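Long-range contacts in probable ATP-dependent kinase TDA10 (Saccharomyces cerevisiae, PDB 1ODF), which probably acts as an ATP-dependent kinase of the GLYK family, with a substrate specificity that is not yet known: residues A68-F73 against K105-V110; T125-K130 against G146-L151. One frame throughout, in Å; residues are numbered along the deposited sequence.

Contact 1 of 2, residues A68-F73 against K105-V110; sequences ASIDDF and KLLQEV
One face of the F73 ring is covered by the side chain of L107, and these two residues carry the contact. Methyl CD1 of L107 sits over the centre of the ring, 3.6 Å from its centroid. The approach is only 14° off the ring normal, a clear CH-pi contact. The side chains of F73 and L107 cross at about a right angle. In L107, CG is anti to the backbone N (chi1 -174°), and from there one branch reaches the ring. The other branch, CD2, meets I70 CD1 at 4.3 Å. L107 therefore touches both F73 and I70.

V110 comes to the ring from another direction. Its CG2 lies at the edge, in the ring plane, 4.0 Å from F73 CE2. L106 adds a looser contact, with its CD2 4.2 Å from F73 CE2. It approaches obliquely.

The structure closely resembles E. coli pantothenate kinase, consistent with a P-loop kinase fold. Segment 68-73 leaves strand 65-69, an outermost strand of the mixed sheet, and makes a short 3-10 turn. Helix 104-114 packs mainly on F73, just after this turn. The side chain of I70 is about 7 Å from that of K44, a predicted ATP-binding residue.

No hydrogen bond joins the two segments. Two side-chain bonds shape the turn itself. S69 OG accepts from D71 N at 3.1 Å, which makes an ST turn. S69 N donates to D72 OD2, also at 3.1 Å, and meets it from above the carboxylate plane. D71 OD2 is hydrogen-bonded to H102 NE2. P129 touches L106, and L195 of helix 182-195 packs on L107.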
loop_
_atom_site.group_PDB
_atom_site.type_symbol
_atom_site.label_atom_id
_atom_site.label_comp_id
_atom_site.label_asym_id
_atom_site.label_seq_id
_atom_site.Cartn_x
_atom_site.Cartn_y
_atom_site.Cartn_z
ATOM N N ALA A 68 6.895 -6.690 -0.720
ATOM C CA ALA A 68 6.094 -6.471 -1.906
ATOM C C ALA A 68 5.317 -5.166 -1.817
ATOM O O ALA A 68 4.953 -4.714 -0.734
ATOM C CB ALA A 68 5.124 -7.639 -2.117
ATOM N N SER A 69 5.116 -4.545 -2.971
ATOM C CA SER A 69 4.307 -3.342 -3.066
ATOM C C SER A 69 2.992 -3.913 -3.567
ATOM O O SER A 69 2.988 -4.858 -4.358
ATOM C CB SER A 69 4.860 -2.378 -4.112
ATOM O OG SER A 69 3.818 -1.559 -4.626
ATOM N N ILE A 70 1.875 -3.381 -3.102
ATOM C CA ILE A 70 0.601 -3.898 -3.577
ATOM C C ILE A 70 0.527 -3.793 -5.108
ATOM O O ILE A 70 -0.122 -4.609 -5.762
ATOM C CB ILE A 70 -0.597 -3.138 -2.929
ATOM C CG1 ILE A 70 -1.924 -3.754 -3.387
ATOM C CG2 ILE A 70 -0.534 -1.658 -3.272
ATOM C CD1 ILE A 70 -2.143 -5.188 -2.914
ATOM N N ASP A 71 1.213 -2.813 -5.690
ATOM C CA ASP A 71 1.172 -2.657 -7.143
ATOM C C ASP A 71 1.894 -3.769 -7.906
ATOM O O ASP A 71 1.734 -3.906 -9.119
ATOM C CB ASP A 71 1.693 -1.284 -7.533
ATOM C CG ASP A 71 0.715 -0.182 -7.173
ATOM O OD1 ASP A 71 1.127 0.997 -7.137
ATOM O OD2 ASP A 71 -0.474 -0.498 -6.932
ATOM N N ASP A 72 2.670 -4.572 -7.186
ATOM C CA ASP A 72 3.351 -5.703 -7.790
ATOM C C ASP A 72 2.260 -6.650 -8.298
ATOM O O ASP A 72 2.500 -7.476 -9.184
ATOM C CB ASP A 72 4.181 -6.464 -6.751
ATOM C CG ASP A 72 5.447 -5.738 -6.351
ATOM O OD1 ASP A 72 5.767 -4.696 -6.964
ATOM O OD2 ASP A 72 6.130 -6.232 -5.424
ATOM N N PHE A 73 1.066 -6.526 -7.720
ATOM C CA PHE A 73 -0.061 -7.383 -8.079
ATOM C C PHE A 73 -1.070 -6.773 -9.040
ATOM O O PHE A 73 -2.218 -7.217 -9.090
ATOM C CB PHE A 73 -0.803 -7.852 -6.817
ATOM C CG PHE A 73 -0.042 -8.852 -5.997
ATOM C CD1 PHE A 73 0.985 -8.444 -5.149
ATOM C CD2 PHE A 73 -0.341 -10.210 -6.084
ATOM C CE1 PHE A 73 1.706 -9.380 -4.396
ATOM C CE2 PHE A 73 0.372 -11.153 -5.339
ATOM C CZ PHE A 73 1.397 -10.733 -4.494
ATOM N N LYS A 105 -7.178 -12.778 -7.258
ATOM C CA LYS A 105 -7.080 -14.232 -7.294
ATOM C C LYS A 105 -5.641 -14.637 -7.048
ATOM O O LYS A 105 -5.364 -15.562 -6.278
ATOM C CB LYS A 105 -7.552 -14.771 -8.648
ATOM C CG LYS A 105 -8.568 -15.908 -8.536
ATOM C CD LYS A 105 -9.730 -15.517 -7.619
ATOM C CE LYS A 105 -10.809 -16.597 -7.548
ATOM N NZ LYS A 105 -11.553 -16.750 -8.837
ATOM N N LEU A 106 -4.728 -13.920 -7.696
ATOM C CA LEU A 106 -3.309 -14.188 -7.566
ATOM C C LEU A 106 -2.843 -13.881 -6.140
ATOM O O LEU A 106 -2.021 -14.600 -5.584
ATOM C CB LEU A 106 -2.521 -13.336 -8.566
ATOM C CG LEU A 106 -1.180 -13.894 -9.064
ATOM C CD1 LEU A 106 -0.444 -12.822 -9.858
ATOM C CD2 LEU A 106 -0.324 -14.351 -7.896
ATOM N N LEU A 107 -3.371 -12.814 -5.548
ATOM C CA LEU A 107 -2.977 -12.436 -4.199
ATOM C C LEU A 107 -3.483 -13.485 -3.212
ATOM O O LEU A 107 -2.786 -13.872 -2.265
ATOM C CB LEU A 107 -3.553 -11.064 -3.855
ATOM C CG LEU A 107 -3.120 -10.465 -2.518
ATOM C CD1 LEU A 107 -1.600 -10.329 -2.489
ATOM C CD2 LEU A 107 -3.785 -9.110 -2.329
ATOM N N GLN A 108 -4.710 -13.930 -3.449
ATOM C CA GLN A 108 -5.341 -14.950 -2.629
ATOM C C GLN A 108 -4.445 -16.198 -2.604
ATOM O O GLN A 108 -4.137 -16.734 -1.541
ATOM C CB GLN A 108 -6.716 -15.284 -3.220
ATOM C CG GLN A 108 -7.433 -16.495 -2.621
ATOM C CD GLN A 108 -8.038 -16.217 -1.262
ATOM O OE1 GLN A 108 -7.320 -16.019 -0.279
ATOM N NE2 GLN A 108 -9.370 -16.196 -1.196
ATOM N N GLU A 109 -4.007 -16.637 -3.778
ATOM C CA GLU A 109 -3.157 -17.821 -3.876
ATOM C C GLU A 109 -1.854 -17.669 -3.106
ATOM O O GLU A 109 -1.461 -18.563 -2.356
ATOM C CB GLU A 109 -2.855 -18.128 -5.341
ATOM C CG GLU A 109 -4.090 -18.453 -6.157
ATOM C CD GLU A 109 -3.856 -18.362 -7.658
ATOM O OE1 GLU A 109 -4.850 -18.465 -8.414
ATOM O OE2 GLU A 109 -2.689 -18.189 -8.083
ATOM N N VAL A 110 -1.180 -16.541 -3.304
ATOM C CA VAL A 110 0.080 -16.278 -2.621
ATOM C C VAL A 110 -0.102 -16.355 -1.096
ATOM O O VAL A 110 0.686 -17.000 -0.398
ATOM C CB VAL A 110 0.635 -14.893 -3.042
ATOM C CG1 VAL A 110 1.737 -14.446 -2.097
ATOM C CG2 VAL A 110 1.173 -14.974 -4.473
#

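Contact 2 of 2, residues T125-K130 against G146-L151; sequences TVVLPK and GQKIKL
L128 and I149 meet at the apolar centre, where CD1 of each comes within 3.8 Å of the other. Their side chains lie on the same face of an antiparallel pair of strands, 125-128 and 147-150, and cross obliquely. Strand 125-132 is the middle one of a three-stranded antiparallel sheet, and 147-150 is at its edge. V126 continues this apolar face, its CG1 3.9 Å from I149 CB. F156 of the main sheet touches both L128 and I149, and V110 of helix 104-114 touches L128.

V126 with I149 and L128 with Q147 are the hydrogen-bonded pairs. I149 N donates to V126 O at 3.0 Å. Q147 N and L128 O are 2.7 Å apart, and L128 N gives the return bond to Q147 O. T125, V127 and K148 point to the other face. There the aliphatic chain of K148 runs past V127 CG2 and T125 OG1.

Toward the polar end, Q147 lies beside L128, and the two side chains point the same way. A chi1 of 70° puts Q147 CG against L128 CB, at 3.6 Å. Q147 NE2 is hydrogen-bonded to Y67 O. It also donates to a water, at 2.7 Å. An alanine here would probably leave Y67 O and the water without this donor and uncover one side of L128. K130 NZ, 4.0 Å from Q147 NE2, has its salt bridge with D72. The same water donates to P129 O at 2.8 Å.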
loop_
_atom_site.group_PDB
_atom_site.type_symbol
_atom_site.label_atom_id
_atom_site.label_comp_id
_atom_site.label_asym_id
_atom_site.label_seq_id
_atom_site.Cartn_x
_atom_site.Cartn_y
_atom_site.Cartn_z
ATOM N N THR A 125 9.869 -22.323 -2.005
ATOM C CA THR A 125 9.711 -20.914 -2.327
ATOM C C THR A 125 8.311 -20.655 -2.860
ATOM O O THR A 125 7.657 -21.559 -3.377
ATOM C CB THR A 125 10.703 -20.458 -3.408
ATOM O OG1 THR A 125 10.365 -21.074 -4.659
ATOM C CG2 THR A 125 12.124 -20.838 -3.023
ATOM N N VAL A 126 7.857 -19.415 -2.709
ATOM C CA VAL A 126 6.555 -18.993 -3.214
ATOM C C VAL A 126 6.893 -17.903 -4.213
ATOM O O VAL A 126 7.802 -17.105 -3.981
ATOM C CB VAL A 126 5.644 -18.405 -2.099
ATOM C CG1 VAL A 126 6.331 -17.228 -1.407
ATOM C CG2 VAL A 126 4.319 -17.964 -2.697
ATOM N N VAL A 127 6.186 -17.877 -5.331
ATOM C CA VAL A 127 6.460 -16.871 -6.339
ATOM C C VAL A 127 5.476 -15.714 -6.300
ATOM O O VAL A 127 4.260 -15.910 -6.312
ATOM C CB VAL A 127 6.461 -17.488 -7.756
ATOM C CG1 VAL A 127 6.624 -16.397 -8.803
ATOM C CG2 VAL A 127 7.605 -18.489 -7.878
ATOM N N LEU A 128 6.021 -14.504 -6.239
ATOM C CA LEU A 128 5.214 -13.289 -6.232
ATOM C C LEU A 128 5.470 -12.540 -7.537
ATOM O O LEU A 128 6.579 -12.566 -8.076
ATOM C CB LEU A 128 5.569 -12.404 -5.036
ATOM C CG LEU A 128 4.901 -12.802 -3.714
ATOM C CD1 LEU A 128 5.544 -14.071 -3.155
ATOM C CD2 LEU A 128 5.028 -11.651 -2.731
ATOM N N PRO A 129 4.440 -11.869 -8.070
ATOM C CA PRO A 129 4.592 -11.129 -9.323
ATOM C C PRO A 129 5.372 -9.830 -9.217
ATOM O O PRO A 129 5.574 -9.277 -8.131
ATOM C CB PRO A 129 3.153 -10.884 -9.747
ATOM C CG PRO A 129 2.474 -10.663 -8.438
ATOM C CD PRO A 129 3.056 -11.774 -7.574
ATOM N N LYS A 130 5.817 -9.362 -10.373
ATOM C CA LYS A 130 6.534 -8.106 -10.500
ATOM C C LYS A 130 5.874 -7.397 -11.674
ATOM O O LYS A 130 5.407 -8.037 -12.618
ATOM C CB LYS A 130 8.024 -8.348 -10.751
ATOM C CG LYS A 130 8.810 -8.585 -9.464
ATOM C CD LYS A 130 8.618 -7.422 -8.476
ATOM C CE LYS A 130 9.343 -7.671 -7.152
ATOM N NZ LYS A 130 9.040 -6.633 -6.106
ATOM N N GLY A 146 8.584 -13.029 -11.851
ATOM C CA GLY A 146 8.467 -12.255 -10.632
ATOM C C GLY A 146 9.622 -12.469 -9.675
ATOM O O GLY A 146 10.784 -12.448 -10.073
ATOM N N GLN A 147 9.299 -12.681 -8.404
ATOM C CA GLN A 147 10.313 -12.891 -7.378
ATOM C C GLN A 147 9.978 -14.156 -6.603
ATOM O O GLN A 147 8.827 -14.594 -6.581
ATOM C CB GLN A 147 10.330 -11.710 -6.405
ATOM C CG GLN A 147 9.081 -11.658 -5.513
ATOM C CD GLN A 147 9.250 -10.782 -4.275
ATOM O OE1 GLN A 147 10.237 -10.904 -3.536
ATOM N NE2 GLN A 147 8.276 -9.908 -4.032
ATOM N N LYS A 148 10.981 -14.739 -5.961
ATOM C CA LYS A 148 10.768 -15.940 -5.163
ATOM C C LYS A 148 11.179 -15.714 -3.714
ATOM O O LYS A 148 12.248 -15.177 -3.434
ATOM C CB LYS A 148 11.536 -17.133 -5.746
ATOM C CG LYS A 148 10.746 -17.896 -6.793
ATOM C CD LYS A 148 11.358 -19.262 -7.108
ATOM C CE LYS A 148 12.635 -19.153 -7.926
ATOM N NZ LYS A 148 13.084 -20.493 -8.402
ATOM N N ILE A 149 10.317 -16.120 -2.792
ATOM C CA ILE A 149 10.604 -15.956 -1.376
ATOM C C ILE A 149 10.673 -17.318 -0.694
ATOM O O ILE A 149 9.859 -18.196 -0.977
ATOM C CB ILE A 149 9.520 -15.077 -0.701
ATOM C CG1 ILE A 149 9.463 -13.711 -1.404
ATOM C CG2 ILE A 149 9.837 -14.898 0.787
ATOM C CD1 ILE A 149 8.372 -12.788 -0.900
ATOM N N LYS A 150 11.649 -17.490 0.197
ATOM C CA LYS A 150 11.821 -18.757 0.909
ATOM C C LYS A 150 10.717 -19.026 1.928
ATOM O O LYS A 150 10.381 -18.161 2.735
ATOM C CB LYS A 150 13.171 -18.792 1.636
ATOM C CG LYS A 150 14.393 -18.659 0.736
ATOM C CD LYS A 150 15.686 -18.699 1.551
ATOM C CE LYS A 150 16.913 -18.407 0.687
ATOM N NZ LYS A 150 16.911 -17.010 0.159
ATOM N N LEU A 151 10.158 -20.230 1.881
ATOM C CA LEU A 151 9.120 -20.639 2.815
ATOM C C LEU A 151 9.744 -21.495 3.920
ATOM O O LEU A 151 10.698 -22.237 3.687
ATOM C CB LEU A 151 8.037 -21.449 2.099
ATOM C CG LEU A 151 7.047 -20.715 1.187
ATOM C CD1 LEU A 151 6.174 -19.770 2.004
ATOM C CD2 LEU A 151 7.810 -19.948 0.139
HETATM O O HOH W 1 6.104 -8.977 -5.393
#

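Contact 1 is a buried contact, and contact 2 is only partly buried. Contact 1 joins a turn and the residue after it to a helix through apolar packing, with no hydrogen bond. Contact 2 joins two strands through backbone hydrogen bonds together with apolar side-chain packing, and exposes lysines on its outer face. Helix 104-114 and strand 125-132 follow each other in the chain, and their contacts have centres about 10 Å apart. The two contacts touch directly. F73 CE2 is 3.5 Å from P129 CD, which extends the apolar packing between them. D72 OD2 and K130 NZ are 3.0 Å apart, an ionic link across the two contacts.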